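Local coordinates for shikimate dehydrogenase-like protein HI_0607 (Haemophilus influenzae, PDB 1NPY), which catalyses the NADP(+)-dependent oxidation of shikimate to 3-dehydroshikimate in vitro, though so weakly that shikimate may not be its biological substrate, at residues A[51-56]-A[73-78]; A[102-107]-A[138-143]; A[125-130]-A[153-158]. All blocks are in the same frame, centred on the assembly; numbering follows the deposited sequence.

Interaction 1: A[51-56]-A[73-78]; sequences GVRALG and FLDEIH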
ATOM      1  N   GLY A  51      -9.339 -18.367  14.276  1.00  8.42           N
ATOM      2  CA  GLY A  51     -10.754 -18.035  14.237  1.00  9.02           C
ATOM      3  C   GLY A  51     -11.312 -17.774  12.852  1.00  8.11           C
ATOM      4  O   GLY A  51     -12.410 -18.254  12.543  1.00  8.97           O
ATOM      5  N   VAL A  52     -10.563 -17.027  12.046  1.00  8.64           N
ATOM      6  CA  VAL A  52     -10.931 -16.711  10.670  1.00 10.00           C
ATOM      7  C   VAL A  52     -11.126 -18.037   9.957  1.00  9.76           C
ATOM      8  O   VAL A  52     -12.134 -18.272   9.304  1.00  9.41           O
ATOM      9  CB  VAL A  52      -9.817 -15.883   9.966  1.00 10.16           C
ATOM     10  CG1 VAL A  52      -9.913 -15.888   8.428  1.00 11.15           C
ATOM     11  CG2 VAL A  52      -9.789 -14.479  10.508  1.00 11.76           C
ATOM     12  N   ARG A  53     -10.185 -18.965  10.102  1.00  8.50           N
ATOM     13  CA  ARG A  53     -10.352 -20.280   9.481  1.00  8.55           C
ATOM     14  C   ARG A  53     -11.539 -21.081  10.021  1.00  9.62           C
ATOM     15  O   ARG A  53     -12.345 -21.590   9.244  1.00  8.10           O
ATOM     16  CB  ARG A  53      -9.046 -21.093   9.579  1.00  9.20           C
ATOM     17  CG  ARG A  53      -9.184 -22.490   8.981  1.00  9.07           C
ATOM     18  CD  ARG A  53      -8.008 -23.364   9.243  1.00 10.63           C
ATOM     19  NE  ARG A  53      -6.773 -22.837   8.662  1.00  9.88           N
ATOM     20  CZ  ARG A  53      -5.765 -22.311   9.341  1.00 11.75           C
ATOM     21  NH1 ARG A  53      -5.816 -22.174  10.653  1.00  9.80           N
ATOM     22  NH2 ARG A  53      -4.668 -21.892   8.713  1.00 13.70           N
ATOM     23  N   ALA A  54     -11.674 -21.193  11.340  1.00  8.25           N
ATOM     24  CA  ALA A  54     -12.674 -22.036  11.968  1.00  9.30           C
ATOM     25  C   ALA A  54     -14.099 -21.563  11.702  1.00 10.01           C
ATOM     26  O   ALA A  54     -15.002 -22.386  11.559  1.00 10.97           O
ATOM     27  CB  ALA A  54     -12.438 -22.141  13.482  1.00  9.24           C
ATOM     28  N   LEU A  55     -14.264 -20.251  11.568  1.00 10.85           N
ATOM     29  CA  LEU A  55     -15.579 -19.661  11.368  1.00 10.24           C
ATOM     30  C   LEU A  55     -15.944 -19.519   9.906  1.00  9.82           C
ATOM     31  O   LEU A  55     -17.066 -19.139   9.595  1.00 10.86           O
ATOM     32  CB  LEU A  55     -15.643 -18.297  12.041  1.00 10.47           C
ATOM     33  CG  LEU A  55     -15.499 -18.300  13.562  1.00 10.53           C
ATOM     34  CD1 LEU A  55     -15.410 -16.888  14.087  1.00 11.90           C
ATOM     35  CD2 LEU A  55     -16.622 -19.041  14.254  1.00 14.03           C
ATOM     36  N   GLY A  56     -15.029 -19.879   9.014  1.00 10.21           N
ATOM     37  CA  GLY A  56     -15.294 -19.773   7.594  1.00  9.99           C
ATOM     38  C   GLY A  56     -15.400 -18.341   7.101  1.00 10.48           C
ATOM     39  O   GLY A  56     -16.045 -18.086   6.087  1.00 11.80           O
ATOM     40  N   PHE A  73       0.686 -18.567  11.056  1.00 11.00           N
ATOM     41  CA  PHE A  73      -0.625 -19.196  11.160  1.00 11.21           C
ATOM     42  C   PHE A  73      -1.313 -19.396   9.811  1.00 11.51           C
ATOM     43  O   PHE A  73      -2.455 -19.843   9.758  1.00 13.04           O
ATOM     44  CB  PHE A  73      -1.474 -18.386  12.147  1.00  9.72           C
ATOM     45  CG  PHE A  73      -0.807 -18.253  13.481  1.00 10.82           C
ATOM     46  CD1 PHE A  73      -0.520 -19.407  14.205  1.00 12.90           C
ATOM     47  CD2 PHE A  73      -0.296 -17.039  13.894  1.00 11.71           C
ATOM     48  CE1 PHE A  73       0.219 -19.327  15.364  1.00 14.19           C
ATOM     49  CE2 PHE A  73       0.398 -16.950  15.076  1.00 10.58           C
ATOM     50  CZ  PHE A  73       0.663 -18.106  15.797  1.00 10.92           C
ATOM     51  N   LEU A  74      -0.639 -19.009   8.735  1.00 11.80           N
ATOM     52  CA  LEU A  74      -1.198 -19.088   7.392  1.00 11.47           C
ATOM     53  C   LEU A  74      -0.654 -20.309   6.677  1.00 11.39           C
ATOM     54  O   LEU A  74       0.403 -20.858   7.001  1.00 13.84           O
ATOM     55  CB  LEU A  74      -0.873 -17.836   6.585  1.00 11.15           C
ATOM     56  CG  LEU A  74      -1.217 -16.566   7.379  1.00 10.54           C
ATOM     57  CD1 LEU A  74      -0.803 -15.356   6.584  1.00 10.84           C
ATOM     58  CD2 LEU A  74      -2.680 -16.552   7.706  1.00  9.91           C
ATOM     59  N   ASP A  75      -1.400 -20.731   5.670  1.00 11.62           N
ATOM     60  CA  ASP A  75      -1.070 -21.950   4.953  1.00 11.52           C
ATOM     61  C   ASP A  75      -0.158 -21.779   3.737  1.00 12.28           C
ATOM     62  O   ASP A  75       0.617 -22.680   3.395  1.00 12.71           O
ATOM     63  CB  ASP A  75      -2.352 -22.693   4.587  1.00 10.51           C
ATOM     64  CG  ASP A  75      -3.145 -23.083   5.806  1.00 14.60           C
ATOM     65  OD1 ASP A  75      -2.595 -23.848   6.630  1.00 17.13           O
ATOM     66  OD2 ASP A  75      -4.279 -22.634   6.049  1.00 14.04           O
ATOM     67  N   GLU A  76      -0.242 -20.647   3.055  1.00 11.75           N
ATOM     68  CA  GLU A  76       0.515 -20.451   1.827  1.00 13.14           C
ATOM     69  C   GLU A  76       0.766 -18.975   1.582  1.00 12.32           C
ATOM     70  O   GLU A  76      -0.181 -18.201   1.459  1.00 12.75           O
ATOM     71  CB  GLU A  76      -0.313 -21.009   0.682  1.00 13.15           C
ATOM     72  CG  GLU A  76       0.382 -21.058  -0.665  1.00 15.52           C
ATOM     73  CD  GLU A  76      -0.526 -21.680  -1.704  1.00 18.37           C
ATOM     74  OE1 GLU A  76      -1.416 -20.981  -2.218  1.00 20.68           O
ATOM     75  OE2 GLU A  76      -0.390 -22.895  -1.966  1.00 24.53           O
ATOM     76  N   ILE A  77       2.036 -18.598   1.565  1.00 12.64           N
ATOM     77  CA  ILE A  77       2.427 -17.200   1.389  1.00 12.60           C
ATOM     78  C   ILE A  77       2.730 -17.020  -0.092  1.00 13.05           C
ATOM     79  O   ILE A  77       3.659 -17.620  -0.639  1.00 13.73           O
ATOM     80  CB  ILE A  77       3.671 -16.853   2.232  1.00 13.59           C
ATOM     81  CG1 ILE A  77       3.531 -17.309   3.684  1.00 16.53           C
ATOM     82  CG2 ILE A  77       3.967 -15.362   2.167  1.00 14.86           C
ATOM     83  CD1 ILE A  77       2.533 -16.564   4.495  1.00 15.89           C
ATOM     84  N   HIS A  78       1.892 -16.229  -0.752  1.00 12.38           N
ATOM     85  CA  HIS A  78       2.076 -15.920  -2.161  1.00 13.47           C
ATOM     86  C   HIS A  78       3.197 -14.929  -2.438  1.00 13.15           C
ATOM     87  O   HIS A  78       3.653 -14.245  -1.527  1.00 12.89           O
ATOM     88  CB  HIS A  78       0.724 -15.503  -2.737  1.00 14.06           C
ATOM     89  CG  HIS A  78      -0.093 -16.686  -3.137  1.00 18.27           C
ATOM     90  ND1 HIS A  78      -0.364 -16.987  -4.453  1.00 18.56           N
ATOM     91  CD2 HIS A  78      -0.623 -17.691  -2.401  1.00 21.29           C
ATOM     92  CE1 HIS A  78      -1.043 -18.116  -4.512  1.00 20.60           C
ATOM     93  NE2 HIS A  78      -1.202 -18.570  -3.284  1.00 23.24           N
TER
HETATM   94  O   HOH W   1      -3.543 -21.090  11.871  1.00 18.27           O

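Interaction 2: A[102-107]-A[138-143]; sequences TDYIAI and FKNSGF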
ATOM      1  N   THR A 102      -1.171  -6.722  -1.061  1.00  8.76           N
ATOM      2  CA  THR A 102      -1.732  -5.858  -2.090  1.00  9.62           C
ATOM      3  C   THR A 102      -1.153  -4.449  -2.113  1.00 10.20           C
ATOM      4  O   THR A 102      -1.343  -3.742  -3.097  1.00 10.02           O
ATOM      5  CB  THR A 102      -3.256  -5.777  -2.068  1.00  9.58           C
ATOM      6  OG1 THR A 102      -3.713  -5.274  -0.810  1.00 10.39           O
ATOM      7  CG2 THR A 102      -3.910  -7.112  -2.294  1.00  8.84           C
ATOM      8  N   ASP A 103      -0.423  -4.032  -1.085  1.00  9.88           N
ATOM      9  CA  ASP A 103       0.362  -2.819  -1.234  1.00 10.21           C
ATOM     10  C   ASP A 103       1.450  -2.996  -2.301  1.00 10.75           C
ATOM     11  O   ASP A 103       1.602  -2.145  -3.178  1.00 10.15           O
ATOM     12  CB  ASP A 103       1.004  -2.440   0.086  1.00 11.54           C
ATOM     13  CG  ASP A 103       0.018  -1.841   1.059  1.00 15.06           C
ATOM     14  OD1 ASP A 103      -0.958  -1.148   0.668  1.00 17.72           O
ATOM     15  OD2 ASP A 103       0.246  -1.973   2.276  1.00 17.74           O
ATOM     16  N   TYR A 104       2.190  -4.100  -2.223  1.00  9.86           N
ATOM     17  CA  TYR A 104       3.161  -4.455  -3.243  1.00  9.56           C
ATOM     18  C   TYR A 104       2.498  -4.558  -4.622  1.00 11.33           C
ATOM     19  O   TYR A 104       2.978  -3.978  -5.600  1.00 12.31           O
ATOM     20  CB  TYR A 104       3.873  -5.756  -2.833  1.00 10.88           C
ATOM     21  CG  TYR A 104       4.731  -6.341  -3.927  1.00  7.43           C
ATOM     22  CD1 TYR A 104       6.048  -5.919  -4.106  1.00  9.88           C
ATOM     23  CD2 TYR A 104       4.204  -7.264  -4.836  1.00 11.33           C
ATOM     24  CE1 TYR A 104       6.807  -6.400  -5.162  1.00 11.78           C
ATOM     25  CE2 TYR A 104       4.974  -7.762  -5.868  1.00 13.45           C
ATOM     26  CZ  TYR A 104       6.275  -7.337  -6.019  1.00 17.49           C
ATOM     27  OH  TYR A 104       7.012  -7.838  -7.077  1.00 19.24           O
ATOM     28  N   ILE A 105       1.393  -5.294  -4.714  1.00 10.38           N
ATOM     29  CA  ILE A 105       0.690  -5.446  -5.988  1.00 11.74           C
ATOM     30  C   ILE A 105       0.288  -4.077  -6.531  1.00 11.45           C
ATOM     31  O   ILE A 105       0.453  -3.817  -7.724  1.00 11.88           O
ATOM     32  CB  ILE A 105      -0.496  -6.418  -5.872  1.00 11.33           C
ATOM     33  CG1 ILE A 105      -0.018  -7.813  -5.467  1.00 13.02           C
ATOM     34  CG2 ILE A 105      -1.268  -6.563  -7.178  1.00 15.06           C
ATOM     35  CD1 ILE A 105      -1.130  -8.735  -5.057  1.00 13.33           C
ATOM     36  N   ALA A 106      -0.280  -3.224  -5.686  1.00 12.26           N
ATOM     37  CA  ALA A 106      -0.721  -1.895  -6.118  1.00 12.72           C
ATOM     38  C   ALA A 106       0.426  -1.064  -6.676  1.00 11.99           C
ATOM     39  O   ALA A 106       0.246  -0.366  -7.680  1.00 11.82           O
ATOM     40  CB  ALA A 106      -1.420  -1.138  -4.977  1.00 11.84           C
ATOM     41  N   ILE A 107       1.602  -1.159  -6.066  1.00 12.23           N
ATOM     42  CA  ILE A 107       2.709  -0.306  -6.478  1.00 12.31           C
ATOM     43  C   ILE A 107       3.215  -0.786  -7.843  1.00 11.36           C
ATOM     44  O   ILE A 107       3.422   0.013  -8.757  1.00 11.49           O
ATOM     45  CB  ILE A 107       3.835  -0.184  -5.443  1.00 12.64           C
ATOM     46  CG1 ILE A 107       3.330   0.557  -4.198  1.00 15.24           C
ATOM     47  CG2 ILE A 107       4.946   0.647  -6.088  1.00 11.41           C
ATOM     48  CD1 ILE A 107       3.942   0.075  -2.930  1.00 18.13           C
ATOM     49  N   PHE A 138       9.724  -1.718  -7.449  1.00 11.71           N
ATOM     50  CA  PHE A 138      10.615  -1.205  -8.491  1.00 11.60           C
ATOM     51  C   PHE A 138      11.606  -2.263  -8.951  1.00 12.79           C
ATOM     52  O   PHE A 138      11.836  -2.415 -10.148  1.00 13.10           O
ATOM     53  CB  PHE A 138      11.299   0.086  -8.045  1.00 11.97           C
ATOM     54  CG  PHE A 138      10.451   1.311  -8.261  1.00 13.14           C
ATOM     55  CD1 PHE A 138      10.354   1.893  -9.512  1.00 13.36           C
ATOM     56  CD2 PHE A 138       9.738   1.874  -7.211  1.00 12.92           C
ATOM     57  CE1 PHE A 138       9.583   2.994  -9.731  1.00 12.13           C
ATOM     58  CE2 PHE A 138       8.984   3.004  -7.415  1.00 11.40           C
ATOM     59  CZ  PHE A 138       8.893   3.564  -8.677  1.00 12.12           C
ATOM     60  N   LYS A 139      12.145  -3.037  -8.022  1.00 13.01           N
ATOM     61  CA  LYS A 139      13.186  -4.003  -8.346  1.00 14.29           C
ATOM     62  C   LYS A 139      12.561  -5.059  -9.236  1.00 15.56           C
ATOM     63  O   LYS A 139      13.138  -5.432 -10.265  1.00 15.25           O
ATOM     64  CB  LYS A 139      13.715  -4.664  -7.073  1.00 15.42           C
ATOM     65  CG  LYS A 139      14.818  -5.709  -7.285  1.00 18.15           C
ATOM     66  CD  LYS A 139      16.101  -5.003  -7.682  1.00 22.23           C
ATOM     67  CE  LYS A 139      17.247  -5.999  -7.903  1.00 26.10           C
ATOM     68  NZ  LYS A 139      16.678  -7.338  -8.225  1.00 33.82           N
ATOM     69  N   ASN A 140      11.381  -5.541  -8.855  1.00 15.15           N
ATOM     70  CA  ASN A 140      10.796  -6.629  -9.630  1.00 16.60           C
ATOM     71  C   ASN A 140      10.147  -6.156 -10.921  1.00 16.44           C
ATOM     72  O   ASN A 140       9.734  -6.966 -11.744  1.00 18.49           O
ATOM     73  CB  ASN A 140       9.828  -7.423  -8.762  1.00 16.94           C
ATOM     74  CG  ASN A 140      10.541  -8.132  -7.642  1.00 19.49           C
ATOM     75  OD1 ASN A 140      11.756  -8.348  -7.703  1.00 19.46           O
ATOM     76  ND2 ASN A 140       9.813  -8.441  -6.579  1.00 21.63           N
ATOM     77  N   SER A 141      10.063  -4.841 -11.112  1.00 15.49           N
ATOM     78  CA  SER A 141       9.667  -4.240 -12.377  1.00 14.99           C
ATOM     79  C   SER A 141      10.857  -3.929 -13.288  1.00 14.36           C
ATOM     80  O   SER A 141      10.692  -3.255 -14.311  1.00 15.17           O
ATOM     81  CB  SER A 141       8.870  -2.962 -12.091  1.00 15.59           C
ATOM     82  OG  SER A 141       7.648  -3.285 -11.434  1.00 15.60           O
ATOM     83  N   GLY A 142      12.059  -4.283 -12.848  1.00 14.16           N
ATOM     84  CA  GLY A 142      13.248  -4.191 -13.681  1.00 15.05           C
ATOM     85  C   GLY A 142      14.057  -2.916 -13.561  1.00 15.02           C
ATOM     86  O   GLY A 142      14.908  -2.622 -14.412  1.00 15.61           O
ATOM     87  N   PHE A 143      13.818  -2.153 -12.497  1.00 13.64           N
ATOM     88  CA  PHE A 143      14.554  -0.905 -12.303  1.00 15.34           C
ATOM     89  C   PHE A 143      15.845  -1.258 -11.604  1.00 16.00           C
ATOM     90  O   PHE A 143      15.841  -1.889 -10.536  1.00 18.61           O
ATOM     91  CB  PHE A 143      13.772   0.098 -11.436  1.00 13.78           C
ATOM     92  CG  PHE A 143      12.620   0.742 -12.143  1.00 11.99           C
ATOM     93  CD1 PHE A 143      12.600   2.115 -12.312  1.00 13.74           C
ATOM     94  CD2 PHE A 143      11.531   0.007 -12.585  1.00 11.29           C
ATOM     95  CE1 PHE A 143      11.533   2.717 -12.965  1.00 12.41           C
ATOM     96  CE2 PHE A 143      10.473   0.597 -13.265  1.00 13.72           C
ATOM     97  CZ  PHE A 143      10.456   1.971 -13.416  1.00 11.84           C
TER

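Interaction 3: A[125-130]-A[153-158]; sequences HGSGGM and VKTGQY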
ATOM      1  N   HIS A 125      12.760   8.323  -0.693  1.00 12.69           N
ATOM      2  CA  HIS A 125      13.000   8.957   0.592  1.00 12.78           C
ATOM      3  C   HIS A 125      12.190   8.203   1.636  1.00 13.21           C
ATOM      4  O   HIS A 125      10.965   8.256   1.668  1.00 14.65           O
ATOM      5  CB  HIS A 125      12.602  10.435   0.536  1.00 12.01           C
ATOM      6  CG  HIS A 125      13.023  11.240   1.725  1.00 14.09           C
ATOM      7  ND1 HIS A 125      12.747  12.588   1.833  1.00 14.81           N
ATOM      8  CD2 HIS A 125      13.775  10.926   2.805  1.00 17.53           C
ATOM      9  CE1 HIS A 125      13.280  13.059   2.948  1.00 14.36           C
ATOM     10  NE2 HIS A 125      13.902  12.066   3.563  1.00 14.21           N
ATOM     11  N   GLY A 126      12.899   7.507   2.516  1.00 13.42           N
ATOM     12  CA  GLY A 126      12.305   6.821   3.646  1.00 14.39           C
ATOM     13  C   GLY A 126      12.747   5.371   3.708  1.00 14.02           C
ATOM     14  O   GLY A 126      13.253   4.825   2.735  1.00 14.08           O
ATOM     15  N   SER A 127      12.598   4.759   4.879  1.00 15.59           N
ATOM     16  CA  SER A 127      13.069   3.393   5.089  1.00 15.04           C
ATOM     17  C   SER A 127      12.033   2.552   5.805  1.00 15.78           C
ATOM     18  O   SER A 127      12.317   1.404   6.131  1.00 16.37           O
ATOM     19  CB  SER A 127      14.403   3.366   5.844  1.00 15.48           C
ATOM     20  OG  SER A 127      14.242   3.864   7.163  1.00 14.48           O
ATOM     21  N   GLY A 128      10.881   3.157   6.067  1.00 16.66           N
ATOM     22  CA  GLY A 128       9.826   2.560   6.866  1.00 18.49           C
ATOM     23  C   GLY A 128       8.522   2.657   6.113  1.00 18.61           C
ATOM     24  O   GLY A 128       8.464   3.157   4.984  1.00 18.54           O
ATOM     25  N   GLY A 129       7.464   2.191   6.769  1.00 19.28           N
ATOM     26  CA  GLY A 129       6.133   2.201   6.197  1.00 18.92           C
ATOM     27  C   GLY A 129       6.210   1.378   4.930  1.00 18.42           C
ATOM     28  O   GLY A 129       6.548   0.203   4.883  1.00 18.95           O
ATOM     29  N   MET A 130       5.883   2.060   3.847  1.00 17.55           N
ATOM     30  CA  MET A 130       5.717   1.384   2.577  1.00 16.09           C
ATOM     31  C   MET A 130       7.039   1.255   1.852  1.00 13.13           C
ATOM     32  O   MET A 130       7.027   0.849   0.704  1.00 12.14           O
ATOM     33  CB  MET A 130       4.762   2.265   1.779  1.00 17.05           C
ATOM     34  CG  MET A 130       3.392   2.213   2.345  1.00 22.09           C
ATOM     35  SD  MET A 130       2.706   0.866   1.386  1.00 28.52           S
ATOM     36  CE  MET A 130       1.991   1.846   0.187  1.00 29.33           C
ATOM     37  N   VAL A 153      20.083   5.097   9.109  1.00 24.71           N
ATOM     38  CA  VAL A 153      21.201   4.587   8.329  1.00 25.43           C
ATOM     39  C   VAL A 153      21.240   3.061   8.243  1.00 25.60           C
ATOM     40  O   VAL A 153      21.495   2.501   7.180  1.00 23.82           O
ATOM     41  CB  VAL A 153      22.538   5.113   8.909  1.00 25.84           C
ATOM     42  CG1 VAL A 153      23.715   4.434   8.247  1.00 26.00           C
ATOM     43  CG2 VAL A 153      22.631   6.631   8.769  1.00 27.73           C
ATOM     44  N   LYS A 154      20.979   2.366   9.345  1.00 25.95           N
ATOM     45  CA  LYS A 154      21.162   0.918   9.323  1.00 26.18           C
ATOM     46  C   LYS A 154      20.034   0.290   8.510  1.00 23.59           C
ATOM     47  O   LYS A 154      20.269  -0.618   7.722  1.00 23.62           O
ATOM     48  CB  LYS A 154      21.230   0.327  10.739  1.00 26.99           C
ATOM     49  CG  LYS A 154      22.646   0.364  11.336  1.00 32.51           C
ATOM     50  CD  LYS A 154      22.805  -0.619  12.495  1.00 37.69           C
ATOM     51  CE  LYS A 154      24.257  -0.805  12.907  1.00 40.48           C
ATOM     52  NZ  LYS A 154      24.797  -2.147  12.555  1.00 43.57           N
ATOM     53  N   THR A 155      18.814   0.768   8.719  1.00 22.65           N
ATOM     54  CA  THR A 155      17.661   0.252   7.983  1.00 21.80           C
ATOM     55  C   THR A 155      17.759   0.638   6.519  1.00 20.00           C
ATOM     56  O   THR A 155      17.467  -0.166   5.634  1.00 19.17           O
ATOM     57  CB  THR A 155      16.349   0.784   8.582  1.00 21.78           C
ATOM     58  OG1 THR A 155      16.296   0.484   9.983  1.00 22.84           O
ATOM     59  CG2 THR A 155      15.151   0.060   7.988  1.00 24.77           C
ATOM     60  N   GLY A 156      18.174   1.871   6.250  1.00 19.23           N
ATOM     61  CA  GLY A 156      18.451   2.280   4.880  1.00 18.24           C
ATOM     62  C   GLY A 156      19.447   1.403   4.153  1.00 17.59           C
ATOM     63  O   GLY A 156      19.205   0.989   3.023  1.00 16.37           O
ATOM     64  N   GLN A 157      20.572   1.114   4.801  1.00 17.73           N
ATOM     65  CA  GLN A 157      21.649   0.315   4.221  1.00 17.79           C
ATOM     66  C   GLN A 157      21.149  -1.115   4.004  1.00 17.74           C
ATOM     67  O   GLN A 157      21.435  -1.745   2.975  1.00 17.34           O
ATOM     68  CB  GLN A 157      22.856   0.338   5.170  1.00 18.11           C
ATOM     69  CG  GLN A 157      23.724   1.593   5.065  1.00 18.96           C
ATOM     70  CD  GLN A 157      24.695   1.746   6.232  1.00 24.12           C
ATOM     71  OE1 GLN A 157      24.462   1.241   7.338  1.00 24.63           O
ATOM     72  NE2 GLN A 157      25.764   2.488   5.989  1.00 26.88           N
ATOM     73  N   TYR A 158      20.361  -1.602   4.960  1.00 18.41           N
ATOM     74  CA  TYR A 158      19.771  -2.945   4.880  1.00 17.71           C
ATOM     75  C   TYR A 158      18.888  -3.110   3.648  1.00 17.22           C
ATOM     76  O   TYR A 158      18.997  -4.073   2.886  1.00 16.30           O
ATOM     77  CB  TYR A 158      18.951  -3.250   6.139  1.00 18.13           C
ATOM     78  CG  TYR A 158      18.122  -4.507   6.062  1.00 19.74           C
ATOM     79  CD1 TYR A 158      18.717  -5.745   5.897  1.00 20.43           C
ATOM     80  CD2 TYR A 158      16.726  -4.462   6.145  1.00 24.92           C
ATOM     81  CE1 TYR A 158      17.955  -6.901   5.808  1.00 21.74           C
ATOM     82  CE2 TYR A 158      15.962  -5.623   6.080  1.00 25.10           C
ATOM     83  CZ  TYR A 158      16.586  -6.837   5.911  1.00 25.71           C
ATOM     84  OH  TYR A 158      15.873  -8.013   5.816  1.00 29.57           O
TER

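Interaction 1: A[51-56]-A[73-78]
R53, near the C-terminal end of helix 45-55, reaches D75 and F73 in the turn that leads into strand 76-77, an edge strand of the mixed sheet in the shikimate dehydrogenase substrate-binding domain. The link between helix and edge strand is polar and lies at the surface. Its charged part is a salt bridge, with R53 NH2 2.8 Å from D75 OD2 and an N-H...O angle of 162°. The two ends of the bond differ: the carboxylate oxygen lies in the guanidinium plane, yet the nitrogen comes to it from above the carboxylate plane, the two planes being 60° apart. One nitrogen therefore does the gripping, in place of a coplanar bidentate pairing, in which two nitrogens face the two oxygens. The same NH2 gives a second hydrogen bond to the backbone, reaching F73 O at 3.2 Å from a position tilted off the carbonyl plane. With CG anti to the backbone N (chi1 178°) and a bend at chi3, the arginine chain extends from the helix and then turns its edge to both acceptors. Neighbours in strand 96-100 and the turn before it fix the pair further, since R53 NE bonds to G95 O and D75 OD2 also accepts from L97 N. Water completes the set: water 1 accepts from R53 NH1 at 2.8 Å and donates to F73 O at 2.7 Å.

Interaction 2: A[102-107]-A[138-143]
Y104 on helix 102-113 and N140 at the end of helix 131-140 meet through a single hydrogen bond, N140 ND2 to Y104 OH, 2.9 Å long. It is nearly straight, with an N-H...O angle of 164°, and the phenol oxygen lies in the amide plane. Ring and amide are turned 69° apart and the side chains cross at about a right angle, so they do not stack; besides the amide nitrogen, N140 CB lies 3.3 Å from Y104 OH. Y104 CG stands anti to the backbone N (chi1 170°), which carries the ring end toward N140 on helix 131-140. This polar meeting is the loose, outer side, where N140 is exposed. The tight side lies deeper: I107, buried, points toward helix 131-140 and packs on A133, V134 and A137. F138, also buried, flanks this packing, its CE2 4.9 Å from I107 CG2. There F138 CD1 also sits 3.5 Å above the face of the F143 ring, over its centre. D103, inferred to bind substrate, is on the same helix as Y104. The amide donates and Y104 OH accepts, so the bond is neutral and ties the two helices with no charged pair across the segments.

Interaction 3: A[125-130]-A[153-158]
S127 lays its short side chain against T155 and the backbone of G156, bringing the turn after strand 122-125 up to the first turn of helix 153-163. The nearest approach is made by a methyl group: T155 CG2 lies 3.6 Å from S127 O and 4.0 Å from S127 OG. The serine hydroxyl is likewise 4.0 Å from T155 CB, so it rests against the carbon side of the threonine. Beside this, S127 CB is 4.1 Å from G156 N. S127 CA and G156 CA, the nearest pair of CA atoms across the two segments, are 5.5 Å apart. Two torsions set the meeting. T155 CG2 stands anti to its own nitrogen and OG1 beside it (chi1 -55°), which presents the methyl to the turn; S127 OG sits between the backbone N and the carbonyl carbon (chi1 65°), which leaves it alongside T155 CB and CG2. S127 also touches N152, just ahead of the helix. G126 and G128, with A131 beyond, are consistent with a Rossmann-type GxGxxA turn linking a strand to the following helix. By similarity, G126 to M130 and K154 bind NADP(+), so the contact joins two parts of the probable cofactor site. Before the turn, H125 stacks on Y149, and G126 is tied to Y149 by a backbone hydrogen bond. G126 and G129 both have positive phi. The chemistry across the contact is thus van der Waals packing of methyl, methylene, hydroxyl oxygen and backbone atoms, implying that the S127 hydroxyl takes no hydrogen bond from the facing helix segment and that the two parts are held by van der Waals contact.

How the interactions relate
Along the chain, interaction 1 closes before the others open, whereas interactions 2 and 3 interleave their segments. Interaction 1 belongs to the mixed sheet of the substrate-binding domain; interaction 3 sits at the end of strand 122-125 in the parallel sheet of the nucleotide-binding part. Their centres are about 30 Å apart, and the centre of interaction 2 lies about 25 Å from that of interaction 1 and about 17 Å from that of interaction 3. Helix 131-140 follows the glycine-rich turn of interaction 3 and ends in interaction 2. The two touch where M130 packs on D103 and I107, bringing the inferred substrate-binding residue beside the probable NADP(+) site, consistent with hydride transfer between a substrate and NADP(+).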